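Local coordinates for protein 4-hydroxy-tetrahydrodipicolinate synthase (Methylacidiphilum fumariolicum SolV, PDB 6T3T) that probably catalyses the condensation of pyruvate with aspartate beta-semialdehyde to 4-hydroxy-tetrahydrodipicolinate, a step of lysine biosynthesis, and assembles as a homotetramer, at residues L28-Q31 / I32-R35; H56-L59 / V60-A64; Y133-P136 / S137-V141; T147-R150 / L151-N155; S186-D189 / A190-L193. All coordinates share one frame; numbering follows the deposited sequence.

Interaction 1. Residues L28-Q31 / I32-R35; sequences LEHQ and IENR
The side-chain amide of Asn34 folds back toward the helix, and ND2 donates to the carbonyl O of His30 at 2.9 Å, in the carbonyl plane and on a lone pair. The same residue gives its backbone N to Gln31 O, and this bond, 3.0 Å long, arrives well above the carbonyl plane. Ile32 N to Leu28 O and Glu33 N to Glu29 O are the regular bonds that precede it. Here helix 21-32, the first long helix of the TIM barrel, gives way to the loop that enters strand 38-40. With chi1 at -165°, CG of His30 lies anti to the backbone N, and the steeply tilted amide of Asn34 sets its ND2 over one face of the His30 ring, 3.3 Å above the plane and toward the rim. Asn34 OD1 is held by Arg213, and an alanine at this position would probably leave that guanidinium without this acceptor and His30 O without its amide donor. Glu33 crosses the imidazole at about a right angle, ND1 of His30 and OE1 of Glu33 being 4.1 Å apart. Farther round, CD1 of Ile32 runs beside Glu29, whose carboxylate pairs with Arg70, and Leu28 packs on helix 53-67.

Interaction 2. Residues H56-L59 / V60-A64; sequences HIEL and VRLTA
The guanidinium of Arg61 carries the methyl CG2 of Ile57 over one face, 3.6 Å from NH2, and has the carboxylate of Glu58 at its edge. Glu58 OE1 takes NH2 of Arg61 at 2.7 Å in a salt bridge. The bond is nearly straight, and the oxygen lies only 8° out of the guanidinium plane. A weak second bond, from NE of Arg61 to the same OE1, spans 3.4 Å. The two planes are 46° apart, and OE1 alone of the carboxylate meets both nitrogens, while OE2 of Glu58 lies 3.7 Å from CG of Leu62 and has a weak, long ion pair with Arg21. Arg61 reaches its partner by bending at chi3 (32°), which folds the end of the chain back over the preceding turn and onto Ile57.

On another side of the helix, Thr63 doubles the grip on Leu59 O. Its N and OG1 reach that carbonyl from opposite faces, OG1 at 2.8 Å, so a buried hydroxyl is satisfied within its own turn. The imidazole of His56, whose NE2 donates to Gly76 O, has CG2 of Val60 as an oblique neighbour. Such i to i+3 ion pairing and i to i+4 hydroxyl-to-carbonyl bonding are familiar features of alpha-helices; here they belong to helix 53-67, the crossover helix of the beta-alpha-beta unit between barrel strands 38-40 and 72-76.

Interaction 3. Residues Y133-P136 / S137-V141; sequences YNIP and SRCGV. With SO4 (sulfate ion), chain E.
Ile135 holds the N-cap position with no side-chain oxygen to offer, yet its own carbonyl O accepts two backbone N-H groups, Cys139 N (3.1 Å, in the carbonyl plane) and Arg138 N (3.3 Å, well above it). This residue alone separates strand 130-134 from the short helix 136-139. Its CG1 lies anti to the backbone N (chi1 -179°), which sends CD1 to CD of Arg138, 3.5 Å away, and to the guanidinium edge; CG2, left between N and the carbonyl carbon, faces SG of Cys139 at 3.6 Å and lies over one face of the Tyr133 ring. A water links Asn134 OD1, Ile135 N and Val141 O, tying the loop after the helix to the strand end. NH1 of Arg138 bonds the carbonyl O of Tyr107 of the second subunit. Tyr133 is predicted to be the catalytic proton donor and acceptor; a phenylalanine here would probably leave the site without the hydroxyl predicted to pass protons. A sulfate, probably from the crystallisation liquor and also held by Thr44 and Thr45, has O3 3.3 Å from the Tyr133 OH, a weak and unsettled bond. The chemistry is consistent with a pocket receptive to anions, such as the carboxylate of pyruvate.

Interaction 4. Residues T147-R150 / L151-N155; sequences TVKR and LVEKN
Lys149 leaves the helix with CG opposite its own backbone N (chi1 -173°) and bends at chi3 (98°), while Glu153, one turn on, lies extended beyond CG; the bend brings CE of Lys149 across the carboxylate end of Glu153. The touch is between the aliphatic CE of Lys149 and the carboxylate oxygen OE2 of Glu153, 3.6 Å apart. NZ of Lys149 stays 4.4 Å from OE2 of Glu153, a loose attraction of opposite charges short of a salt bridge.

The side toward helix 112-125 mixes apolar and polar groups. Thr147 and Leu151 run alongside each other, with CG2 of the threonine 4.0 Å from CD1 of the leucine; Leu151 goes on to pack against Phe116 and Phe119. The hydroxyl of Thr147 bonds Gln112, and Arg150 makes a salt bridge with Glu113 and a cation-pi contact with Phe116, so that same helix receives both kinds of group. Val148 and Val152 turn to strand 158-163.

At the C-terminal end Asn155, the first residue to depart from helical angles, folds its amide back: ND2 donates to Leu151 O at 2.9 Å, on a lone pair in the carbonyl plane, and bonds Ser120 as well. These features are those of an amphipathic outer helix of a TIM barrel, helix 145-154, whose valines cover a strand while Lys149 and Glu153 lie outward.

Interaction 5. Residues S186-D189 / A190-L193; sequences SGDD and ALTL
An ST turn opens this loop, which carries the chain from barrel strand 183-186 into helix 192-197 close to the predicted active site. Ser186 OG, set opposite its backbone N at chi1 -177°, accepts from Asp188 N at 3.1 Å and closes the turn. The same hydroxyl makes a weak bond, 3.2 Å long, to Thr192 OG1, joining the strand end to the first turn of the helix.

The carboxylate of Asp188 divides its contacts: OD1 accepts from Ala190 N at 3.2 Å, from above the carboxylate plane, while OD2 packs on the side chain of Leu191, 3.5 Å from CD1. Asp188 O accepts from Leu191 N at 3.0 Å, again well above the carbonyl plane, as befits a tight turn. Asp189 O then receives Thr192 N, 71° out of its plane.

Two waters finish the junction. One donates to Asp189 O and accepts from Leu193 N; the other accepts from Thr192 OG1, 2.7 Å away, and donates to both OD1 and, at longer range, O of Asp189. The carboxylate of Asp189 is chiefly spoken for by the backbone N atoms of Val206 and Ala207 and the hydroxyl of Ser205, at the end of strand 202-205 and just beyond, while Ala190 and Leu191 pack on Asp169 and Val168 of the third subunit. Such a buried carboxylate, surrounded by donors from N-H groups, a hydroxyl and water, is likely to be stabilised in its ionised form.

All five contacts are local, and they follow one another along the chain of a single eight-stranded TIM barrel. Interactions 1, 2 and 4 lie on, or at the end of, outer helices 21-32, 53-67 and 145-154, whereas interactions 3 and 5 occupy the segments that leave strands 130-134 and 183-186. Interactions 1 and 2 have centres about 17 Å apart and touch directly, CD1 of Leu28 lying 3.9 Å from CA of Thr63, so the first two helices pack together. Interactions 3 and 5 come within about 6 Å at their nearest atoms, near the predicted catalytic lysine, and each also meets another subunit. Interaction 4, about 34 Å from interaction 1 between centres, belongs to the opposite side of the barrel.

Interaction 1. Residues L28-Q31 / I32-R35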
loop_
_atom_site.group_PDB
_atom_site.type_symbol
_atom_site.label_atom_id
_atom_site.label_comp_id
_atom_site.label_asym_id
_atom_site.label_seq_id
_atom_site.Cartn_x
_atom_site.Cartn_y
_atom_site.Cartn_z
ATOM N N LEU A 28 20.291 -19.395 -26.573
ATOM C CA LEU A 28 21.444 -19.597 -25.707
ATOM C C LEU A 28 22.734 -19.162 -26.396
ATOM O O LEU A 28 23.580 -18.512 -25.782
ATOM C CB LEU A 28 21.495 -21.057 -25.260
ATOM C CG LEU A 28 20.438 -21.370 -24.205
ATOM C CD1 LEU A 28 20.368 -22.867 -23.880
ATOM C CD2 LEU A 28 20.756 -20.561 -22.967
ATOM N N GLU A 29 22.893 -19.495 -27.678
ATOM C CA GLU A 29 24.083 -19.062 -28.410
ATOM C C GLU A 29 24.157 -17.544 -28.505
ATOM O O GLU A 29 25.240 -16.965 -28.391
ATOM C CB GLU A 29 24.112 -19.686 -29.800
ATOM C CG GLU A 29 24.258 -21.215 -29.788
ATOM C CD GLU A 29 25.591 -21.713 -29.190
ATOM O OE1 GLU A 29 26.565 -20.927 -29.068
ATOM O OE2 GLU A 29 25.672 -22.920 -28.866
ATOM N N HIS A 30 23.025 -16.882 -28.755
ATOM C CA HIS A 30 23.041 -15.421 -28.823
ATOM C C HIS A 30 23.487 -14.824 -27.488
ATOM O O HIS A 30 24.202 -13.815 -27.464
ATOM C CB HIS A 30 21.656 -14.896 -29.253
ATOM C CG HIS A 30 21.654 -13.456 -29.690
ATOM N ND1 HIS A 30 22.464 -12.976 -30.704
ATOM C CD2 HIS A 30 20.933 -12.388 -29.254
ATOM C CE1 HIS A 30 22.251 -11.681 -30.863
ATOM N NE2 HIS A 30 21.336 -11.297 -29.990
ATOM N N GLN A 31 23.100 -15.456 -26.363
ATOM C CA GLN A 31 23.560 -14.985 -25.056
ATOM C C GLN A 31 25.080 -15.135 -24.926
ATOM O O GLN A 31 25.779 -14.178 -24.574
ATOM C CB GLN A 31 22.849 -15.735 -23.919
ATOM C CG GLN A 31 21.295 -15.548 -23.843
ATOM C CD GLN A 31 20.900 -14.084 -23.693
ATOM O OE1 GLN A 31 21.281 -13.424 -22.723
ATOM N NE2 GLN A 31 20.215 -13.551 -24.695
ATOM N N ILE A 32 25.602 -16.332 -25.216
ATOM C CA ILE A 32 27.033 -16.617 -25.065
ATOM C C ILE A 32 27.873 -15.686 -25.932
ATOM O O ILE A 32 29.004 -15.333 -25.579
ATOM C CB ILE A 32 27.313 -18.091 -25.424
ATOM C CG1 ILE A 32 26.661 -19.027 -24.414
ATOM C CG2 ILE A 32 28.829 -18.347 -25.570
ATOM C CD1 ILE A 32 26.539 -20.450 -24.917
ATOM N N GLU A 33 27.359 -15.327 -27.109
ATOM C CA GLU A 33 28.089 -14.482 -28.055
ATOM C C GLU A 33 28.093 -13.021 -27.657
ATOM O O GLU A 33 28.737 -12.213 -28.330
ATOM C CB GLU A 33 27.463 -14.579 -29.463
ATOM C CG GLU A 33 27.725 -15.878 -30.231
ATOM C CD GLU A 33 26.699 -16.050 -31.363
ATOM O OE1 GLU A 33 25.851 -15.129 -31.524
ATOM O OE2 GLU A 33 26.704 -17.103 -32.052
ATOM N N ASN A 34 27.364 -12.658 -26.609
ATOM C CA ASN A 34 27.159 -11.259 -26.310
ATOM C C ASN A 34 27.447 -10.942 -24.861
ATOM O O ASN A 34 26.762 -10.128 -24.237
ATOM C CB ASN A 34 25.750 -10.860 -26.731
ATOM C CG ASN A 34 25.675 -10.608 -28.217
ATOM O OD1 ASN A 34 26.301 -9.675 -28.717
ATOM N ND2 ASN A 34 24.983 -11.461 -28.935
ATOM N N ARG A 35 28.487 -11.571 -24.314
ATOM C CA ARG A 35 29.117 -11.161 -23.059
ATOM C C ARG A 35 28.196 -11.340 -21.850
ATOM O O ARG A 35 28.233 -10.554 -20.903
ATOM C CB ARG A 35 29.646 -9.725 -23.172
ATOM C CG ARG A 35 30.546 -9.570 -24.422
ATOM C CD ARG A 35 31.486 -8.383 -24.327
ATOM N NE ARG A 35 32.293 -8.415 -23.111
ATOM C CZ ARG A 35 33.117 -7.439 -22.733
ATOM N NH1 ARG A 35 33.257 -6.344 -23.483
ATOM N NH2 ARG A 35 33.799 -7.559 -21.601
#

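Interaction 2. Residues H56-L59 / V60-A64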
loop_
_atom_site.group_PDB
_atom_site.type_symbol
_atom_site.label_atom_id
_atom_site.label_comp_id
_atom_site.label_asym_id
_atom_site.label_seq_id
_atom_site.Cartn_x
_atom_site.Cartn_y
_atom_site.Cartn_z
ATOM N N HIS A 56 10.343 -29.276 -16.538
ATOM C CA HIS A 56 11.249 -28.497 -15.686
ATOM C C HIS A 56 12.659 -29.084 -15.698
ATOM O O HIS A 56 13.653 -28.367 -15.845
ATOM C CB HIS A 56 10.717 -28.460 -14.251
ATOM C CG HIS A 56 11.328 -27.393 -13.390
ATOM N ND1 HIS A 56 10.573 -26.412 -12.776
ATOM C CD2 HIS A 56 12.613 -27.159 -13.027
ATOM C CE1 HIS A 56 11.370 -25.624 -12.070
ATOM N NE2 HIS A 56 12.611 -26.056 -12.208
ATOM N N ILE A 57 12.753 -30.400 -15.531
ATOM C CA ILE A 57 14.047 -31.063 -15.527
ATOM C C ILE A 57 14.685 -30.974 -16.903
ATOM O O ILE A 57 15.882 -30.703 -17.021
ATOM C CB ILE A 57 13.890 -32.531 -15.073
ATOM C CG1 ILE A 57 13.290 -32.587 -13.668
ATOM C CG2 ILE A 57 15.230 -33.244 -15.100
ATOM C CD1 ILE A 57 13.939 -31.644 -12.707
ATOM N N GLU A 58 13.891 -31.154 -17.963
ATOM C CA GLU A 58 14.436 -31.168 -19.322
ATOM C C GLU A 58 14.974 -29.805 -19.762
ATOM O O GLU A 58 15.988 -29.738 -20.466
ATOM C CB GLU A 58 13.380 -31.648 -20.314
ATOM C CG GLU A 58 13.938 -31.912 -21.703
ATOM C CD GLU A 58 14.985 -33.036 -21.718
ATOM O OE1 GLU A 58 14.984 -33.893 -20.798
ATOM O OE2 GLU A 58 15.805 -33.065 -22.659
ATOM N N LEU A 59 14.302 -28.716 -19.399
ATOM C CA LEU A 59 14.814 -27.399 -19.778
ATOM C C LEU A 59 16.153 -27.135 -19.113
ATOM O O LEU A 59 17.086 -26.623 -19.754
ATOM C CB LEU A 59 13.811 -26.306 -19.394
ATOM C CG LEU A 59 12.783 -25.889 -20.452
ATOM C CD1 LEU A 59 11.537 -25.337 -19.786
ATOM C CD2 LEU A 59 13.359 -24.857 -21.449
ATOM N N VAL A 60 16.299 -27.559 -17.851
ATOM C CA VAL A 60 17.574 -27.359 -17.178
ATOM C C VAL A 60 18.654 -28.226 -17.810
ATOM O O VAL A 60 19.785 -27.773 -18.031
ATOM C CB VAL A 60 17.436 -27.637 -15.677
ATOM C CG1 VAL A 60 18.826 -27.550 -14.984
ATOM C CG2 VAL A 60 16.467 -26.657 -15.101
ATOM N N ARG A 61 18.308 -29.460 -18.162
ATOM C CA ARG A 61 19.278 -30.350 -18.788
ATOM C C ARG A 61 19.693 -29.834 -20.157
ATOM O O ARG A 61 20.881 -29.854 -20.499
ATOM C CB ARG A 61 18.715 -31.768 -18.896
ATOM C CG ARG A 61 19.777 -32.819 -19.188
ATOM C CD ARG A 61 19.278 -34.175 -18.751
ATOM N NE ARG A 61 17.837 -34.230 -18.926
ATOM C CZ ARG A 61 16.999 -34.839 -18.089
ATOM N NH1 ARG A 61 17.460 -35.426 -16.983
ATOM N NH2 ARG A 61 15.696 -34.820 -18.352
ATOM N N LEU A 62 18.718 -29.410 -20.970
ATOM C CA LEU A 62 19.032 -28.890 -22.297
ATOM C C LEU A 62 19.934 -27.677 -22.214
ATOM O O LEU A 62 20.881 -27.546 -22.996
ATOM C CB LEU A 62 17.755 -28.500 -23.025
ATOM C CG LEU A 62 16.974 -29.649 -23.615
ATOM C CD1 LEU A 62 15.552 -29.166 -23.887
ATOM C CD2 LEU A 62 17.670 -30.141 -24.878
ATOM N N THR A 63 19.632 -26.767 -21.282
ATOM C CA THR A 63 20.464 -25.592 -21.077
ATOM C C THR A 63 21.892 -26.001 -20.729
ATOM O O THR A 63 22.846 -25.480 -21.307
ATOM C CB THR A 63 19.860 -24.696 -19.989
ATOM O OG1 THR A 63 18.524 -24.315 -20.358
ATOM C CG2 THR A 63 20.712 -23.442 -19.786
ATOM N N ALA A 64 22.056 -26.957 -19.806
ATOM C CA ALA A 64 23.400 -27.410 -19.456
ATOM C C ALA A 64 24.077 -28.044 -20.649
ATOM O O ALA A 64 25.249 -27.768 -20.919
ATOM C CB ALA A 64 23.381 -28.390 -18.281
#

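Interaction 3. Residues Y133-P136 / S137-V141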
loop_
_atom_site.group_PDB
_atom_site.type_symbol
_atom_site.label_atom_id
_atom_site.label_comp_id
_atom_site.label_asym_id
_atom_site.label_seq_id
_atom_site.Cartn_x
_atom_site.Cartn_y
_atom_site.Cartn_z
ATOM N N TYR A 133 15.983 -15.334 -3.666
ATOM C CA TYR A 133 15.244 -14.511 -4.611
ATOM C C TYR A 133 14.053 -13.891 -3.888
ATOM O O TYR A 133 13.087 -14.580 -3.564
ATOM C CB TYR A 133 14.844 -15.339 -5.824
ATOM C CG TYR A 133 14.001 -14.686 -6.895
ATOM C CD1 TYR A 133 13.859 -13.310 -6.988
ATOM C CD2 TYR A 133 13.368 -15.475 -7.838
ATOM C CE1 TYR A 133 13.077 -12.741 -7.973
ATOM C CE2 TYR A 133 12.599 -14.927 -8.833
ATOM C CZ TYR A 133 12.449 -13.570 -8.901
ATOM O OH TYR A 133 11.663 -13.074 -9.907
ATOM N N ASN A 134 14.152 -12.595 -3.600
ATOM C CA ASN A 134 13.117 -11.870 -2.876
ATOM C C ASN A 134 12.255 -11.121 -3.881
ATOM O O ASN A 134 12.756 -10.253 -4.600
ATOM C CB ASN A 134 13.716 -10.894 -1.879
ATOM C CG ASN A 134 12.649 -10.143 -1.135
ATOM O OD1 ASN A 134 11.688 -10.756 -0.642
ATOM N ND2 ASN A 134 12.749 -8.813 -1.120
ATOM N N ILE A 135 10.972 -11.461 -3.944
ATOM C CA ILE A 135 10.056 -10.739 -4.826
ATOM C C ILE A 135 8.682 -10.696 -4.163
ATOM O O ILE A 135 7.807 -11.528 -4.461
ATOM C CB ILE A 135 10.035 -11.339 -6.253
ATOM C CG1 ILE A 135 9.074 -10.551 -7.157
ATOM C CG2 ILE A 135 9.785 -12.884 -6.277
ATOM C CD1 ILE A 135 9.431 -10.648 -8.604
ATOM N N PRO A 136 8.471 -9.748 -3.237
ATOM C CA PRO A 136 7.207 -9.696 -2.490
ATOM C C PRO A 136 5.965 -9.437 -3.332
ATOM O O PRO A 136 4.879 -9.866 -2.931
ATOM C CB PRO A 136 7.447 -8.562 -1.471
ATOM C CG PRO A 136 8.526 -7.738 -2.046
ATOM C CD PRO A 136 9.405 -8.689 -2.825
ATOM N N SER A 137 6.064 -8.689 -4.437
ATOM C CA SER A 137 4.869 -8.409 -5.237
ATOM C C SER A 137 4.252 -9.688 -5.812
ATOM O O SER A 137 3.035 -9.756 -6.026
ATOM C CB SER A 137 5.213 -7.432 -6.356
ATOM O OG SER A 137 6.232 -7.990 -7.168
ATOM N N ARG A 138 5.062 -10.711 -6.054
ATOM C CA ARG A 138 4.563 -11.982 -6.559
ATOM C C ARG A 138 4.320 -13.022 -5.477
ATOM O O ARG A 138 3.451 -13.885 -5.644
ATOM C CB ARG A 138 5.556 -12.576 -7.547
ATOM C CG ARG A 138 5.559 -11.913 -8.895
ATOM C CD ARG A 138 6.659 -12.472 -9.734
ATOM N NE ARG A 138 6.741 -11.759 -10.986
ATOM C CZ ARG A 138 6.045 -12.103 -12.062
ATOM N NH1 ARG A 138 5.229 -13.140 -12.009
ATOM N NH2 ARG A 138 6.163 -11.411 -13.185
ATOM N N CYS A 139 5.064 -12.965 -4.380
ATOM C CA CYS A 139 5.046 -14.032 -3.397
ATOM C C CYS A 139 4.125 -13.758 -2.229
ATOM O O CYS A 139 3.601 -14.714 -1.643
ATOM C CB CYS A 139 6.468 -14.294 -2.891
ATOM S SG CYS A 139 7.543 -14.848 -4.238
ATOM N N GLY A 140 3.878 -12.490 -1.902
ATOM C CA GLY A 140 3.120 -12.152 -0.716
ATOM C C GLY A 140 3.932 -12.103 0.556
ATOM O O GLY A 140 3.344 -12.026 1.638
ATOM N N VAL A 141 5.262 -12.168 0.456
ATOM C CA VAL A 141 6.156 -12.158 1.606
ATOM C C VAL A 141 7.499 -11.583 1.161
ATOM O O VAL A 141 7.882 -11.691 -0.008
ATOM C CB VAL A 141 6.318 -13.592 2.184
ATOM C CG1 VAL A 141 7.404 -14.357 1.436
ATOM C CG2 VAL A 141 6.581 -13.562 3.674
HETATM S S SO4 E . 12.950 -14.999 -12.955
HETATM O O1 SO4 E . 12.668 -15.474 -14.314
HETATM O O2 SO4 E . 14.254 -15.432 -12.475
HETATM O O3 SO4 E . 12.002 -15.598 -12.023
HETATM O O4 SO4 E . 12.892 -13.545 -12.978
HETATM O O HOH W 1 9.977 -12.554 -1.340
#

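Interaction 4. Residues T147-R150 / L151-N155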
loop_
_atom_site.group_PDB
_atom_site.type_symbol
_atom_site.label_atom_id
_atom_site.label_comp_id
_atom_site.label_asym_id
_atom_site.label_seq_id
_atom_site.Cartn_x
_atom_site.Cartn_y
_atom_site.Cartn_z
ATOM N N THR A 147 16.741 -11.774 8.273
ATOM C CA THR A 147 16.617 -13.171 7.852
ATOM C C THR A 147 17.707 -13.540 6.863
ATOM O O THR A 147 18.311 -14.609 6.981
ATOM C CB THR A 147 15.243 -13.437 7.228
ATOM O OG1 THR A 147 14.225 -13.207 8.205
ATOM C CG2 THR A 147 15.118 -14.897 6.708
ATOM N N VAL A 148 17.965 -12.677 5.875
ATOM C CA VAL A 148 19.104 -12.884 4.975
ATOM C C VAL A 148 20.408 -12.985 5.769
ATOM O O VAL A 148 21.254 -13.848 5.497
ATOM C CB VAL A 148 19.179 -11.757 3.921
ATOM C CG1 VAL A 148 20.371 -11.954 3.047
ATOM C CG2 VAL A 148 17.915 -11.704 3.065
ATOM N N LYS A 149 20.596 -12.109 6.761
ATOM C CA LYS A 149 21.846 -12.117 7.515
ATOM C C LYS A 149 22.024 -13.428 8.273
ATOM O O LYS A 149 23.085 -14.058 8.198
ATOM C CB LYS A 149 21.895 -10.935 8.486
ATOM C CG LYS A 149 23.253 -10.787 9.188
ATOM C CD LYS A 149 23.305 -9.532 10.074
ATOM C CE LYS A 149 23.031 -9.848 11.525
ATOM N NZ LYS A 149 23.517 -8.758 12.431
ATOM N N ARG A 150 20.969 -13.883 8.964
ATOM C CA ARG A 150 21.037 -15.149 9.704
ATOM C C ARG A 150 21.284 -16.322 8.767
ATOM O O ARG A 150 22.055 -17.238 9.084
ATOM C CB ARG A 150 19.733 -15.398 10.483
ATOM C CG ARG A 150 19.474 -14.485 11.684
ATOM C CD ARG A 150 18.012 -14.602 12.202
ATOM N NE ARG A 150 17.702 -15.974 12.632
ATOM C CZ ARG A 150 16.481 -16.501 12.710
ATOM N NH1 ARG A 150 15.401 -15.782 12.384
ATOM N NH2 ARG A 150 16.339 -17.764 13.114
ATOM N N LEU A 151 20.613 -16.320 7.618
ATOM C CA LEU A 151 20.785 -17.399 6.652
ATOM C C LEU A 151 22.245 -17.504 6.207
ATOM O O LEU A 151 22.760 -18.603 5.994
ATOM C CB LEU A 151 19.840 -17.198 5.457
ATOM C CG LEU A 151 18.354 -17.584 5.644
ATOM C CD1 LEU A 151 17.481 -17.209 4.434
ATOM C CD2 LEU A 151 18.167 -19.097 5.996
ATOM N N VAL A 152 22.915 -16.367 6.027
ATOM C CA VAL A 152 24.295 -16.386 5.563
ATOM C C VAL A 152 25.244 -16.772 6.690
ATOM O O VAL A 152 26.231 -17.482 6.460
ATOM C CB VAL A 152 24.642 -15.032 4.933
ATOM C CG1 VAL A 152 26.146 -14.937 4.598
ATOM C CG2 VAL A 152 23.782 -14.846 3.697
ATOM N N GLU A 153 24.959 -16.322 7.918
ATOM C CA GLU A 153 25.747 -16.768 9.064
ATOM C C GLU A 153 25.764 -18.288 9.156
ATOM O O GLU A 153 26.809 -18.887 9.432
ATOM C CB GLU A 153 25.203 -16.174 10.366
ATOM C CG GLU A 153 25.541 -14.698 10.604
ATOM C CD GLU A 153 24.713 -14.095 11.737
ATOM O OE1 GLU A 153 23.863 -14.820 12.296
ATOM O OE2 GLU A 153 24.894 -12.905 12.073
ATOM N N LYS A 154 24.632 -18.937 8.875
ATOM C CA LYS A 154 24.488 -20.362 9.151
ATOM C C LYS A 154 24.630 -21.253 7.926
ATOM O O LYS A 154 24.780 -22.463 8.083
ATOM C CB LYS A 154 23.115 -20.622 9.778
ATOM C CG LYS A 154 23.108 -21.693 10.875
ATOM C CD LYS A 154 23.362 -21.060 12.254
ATOM C CE LYS A 154 22.236 -20.125 12.651
ATOM N NZ LYS A 154 22.737 -18.977 13.465
ATOM N N ASN A 155 24.656 -20.696 6.725
ATOM C CA ASN A 155 24.678 -21.510 5.513
ATOM C C ASN A 155 25.701 -20.860 4.590
ATOM O O ASN A 155 25.384 -19.892 3.895
ATOM C CB ASN A 155 23.309 -21.573 4.847
ATOM C CG ASN A 155 22.220 -22.092 5.768
ATOM O OD1 ASN A 155 22.097 -23.305 5.992
ATOM N ND2 ASN A 155 21.412 -21.180 6.299
#

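Interaction 5. Residues S186-D189 / A190-L193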
loop_
_atom_site.group_PDB
_atom_site.type_symbol
_atom_site.label_atom_id
_atom_site.label_comp_id
_atom_site.label_asym_id
_atom_site.label_seq_id
_atom_site.Cartn_x
_atom_site.Cartn_y
_atom_site.Cartn_z
ATOM N N SER A 186 20.398 -7.058 -8.956
ATOM C CA SER A 186 19.100 -6.507 -9.316
ATOM C C SER A 186 18.219 -7.609 -9.882
ATOM O O SER A 186 18.669 -8.451 -10.667
ATOM C CB SER A 186 19.248 -5.388 -10.342
ATOM O OG SER A 186 17.968 -4.816 -10.621
ATOM N N GLY A 187 16.959 -7.618 -9.461
ATOM C CA GLY A 187 15.970 -8.428 -10.117
ATOM C C GLY A 187 15.014 -7.628 -10.967
ATOM O O GLY A 187 13.979 -8.165 -11.382
ATOM N N ASP A 188 15.312 -6.361 -11.245
ATOM C CA ASP A 188 14.403 -5.479 -11.984
ATOM C C ASP A 188 15.276 -4.610 -12.868
ATOM O O ASP A 188 16.076 -3.830 -12.353
ATOM C CB ASP A 188 13.553 -4.640 -11.022
ATOM C CG ASP A 188 12.660 -3.608 -11.728
ATOM O OD1 ASP A 188 12.647 -3.492 -12.975
ATOM O OD2 ASP A 188 11.941 -2.905 -10.996
ATOM N N ASP A 189 15.152 -4.774 -14.192
ATOM C CA ASP A 189 16.078 -4.116 -15.106
ATOM C C ASP A 189 16.085 -2.603 -14.905
ATOM O O ASP A 189 17.139 -1.959 -14.995
ATOM C CB ASP A 189 15.729 -4.454 -16.553
ATOM C CG ASP A 189 16.216 -5.827 -16.978
ATOM O OD1 ASP A 189 17.427 -6.115 -16.911
ATOM O OD2 ASP A 189 15.356 -6.641 -17.363
ATOM N N ALA A 190 14.911 -2.018 -14.634
ATOM C CA ALA A 190 14.798 -0.571 -14.502
ATOM C C ALA A 190 15.524 -0.045 -13.276
ATOM O O ALA A 190 15.890 1.123 -13.252
ATOM C CB ALA A 190 13.318 -0.166 -14.440
ATOM N N LEU A 191 15.775 -0.886 -12.272
ATOM C CA LEU A 191 16.442 -0.456 -11.052
ATOM C C LEU A 191 17.895 -0.906 -10.980
ATOM O O LEU A 191 18.554 -0.633 -9.974
ATOM C CB LEU A 191 15.675 -0.985 -9.829
ATOM C CG LEU A 191 14.239 -0.482 -9.667
ATOM C CD1 LEU A 191 13.577 -1.134 -8.462
ATOM C CD2 LEU A 191 14.253 0.997 -9.490
ATOM N N THR A 192 18.403 -1.597 -12.018
ATOM C CA THR A 192 19.769 -2.115 -11.984
ATOM C C THR A 192 20.768 -0.998 -11.701
ATOM O O THR A 192 21.574 -1.100 -10.767
ATOM C CB THR A 192 20.115 -2.815 -13.299
ATOM O OG1 THR A 192 19.377 -4.019 -13.400
ATOM C CG2 THR A 192 21.600 -3.133 -13.416
ATOM N N LEU A 193 20.704 0.100 -12.469
ATOM C CA LEU A 193 21.695 1.157 -12.270
ATOM C C LEU A 193 21.648 1.765 -10.874
ATOM O O LEU A 193 22.716 1.915 -10.258
ATOM C CB LEU A 193 21.554 2.239 -13.345
ATOM C CG LEU A 193 22.494 3.424 -13.105
ATOM C CD1 LEU A 193 23.934 2.998 -13.294
ATOM C CD2 LEU A 193 22.160 4.560 -14.064
HETATM O O HOH W 2 19.016 0.202 -14.676
HETATM O O HOH W 3 19.344 -4.146 -16.087
#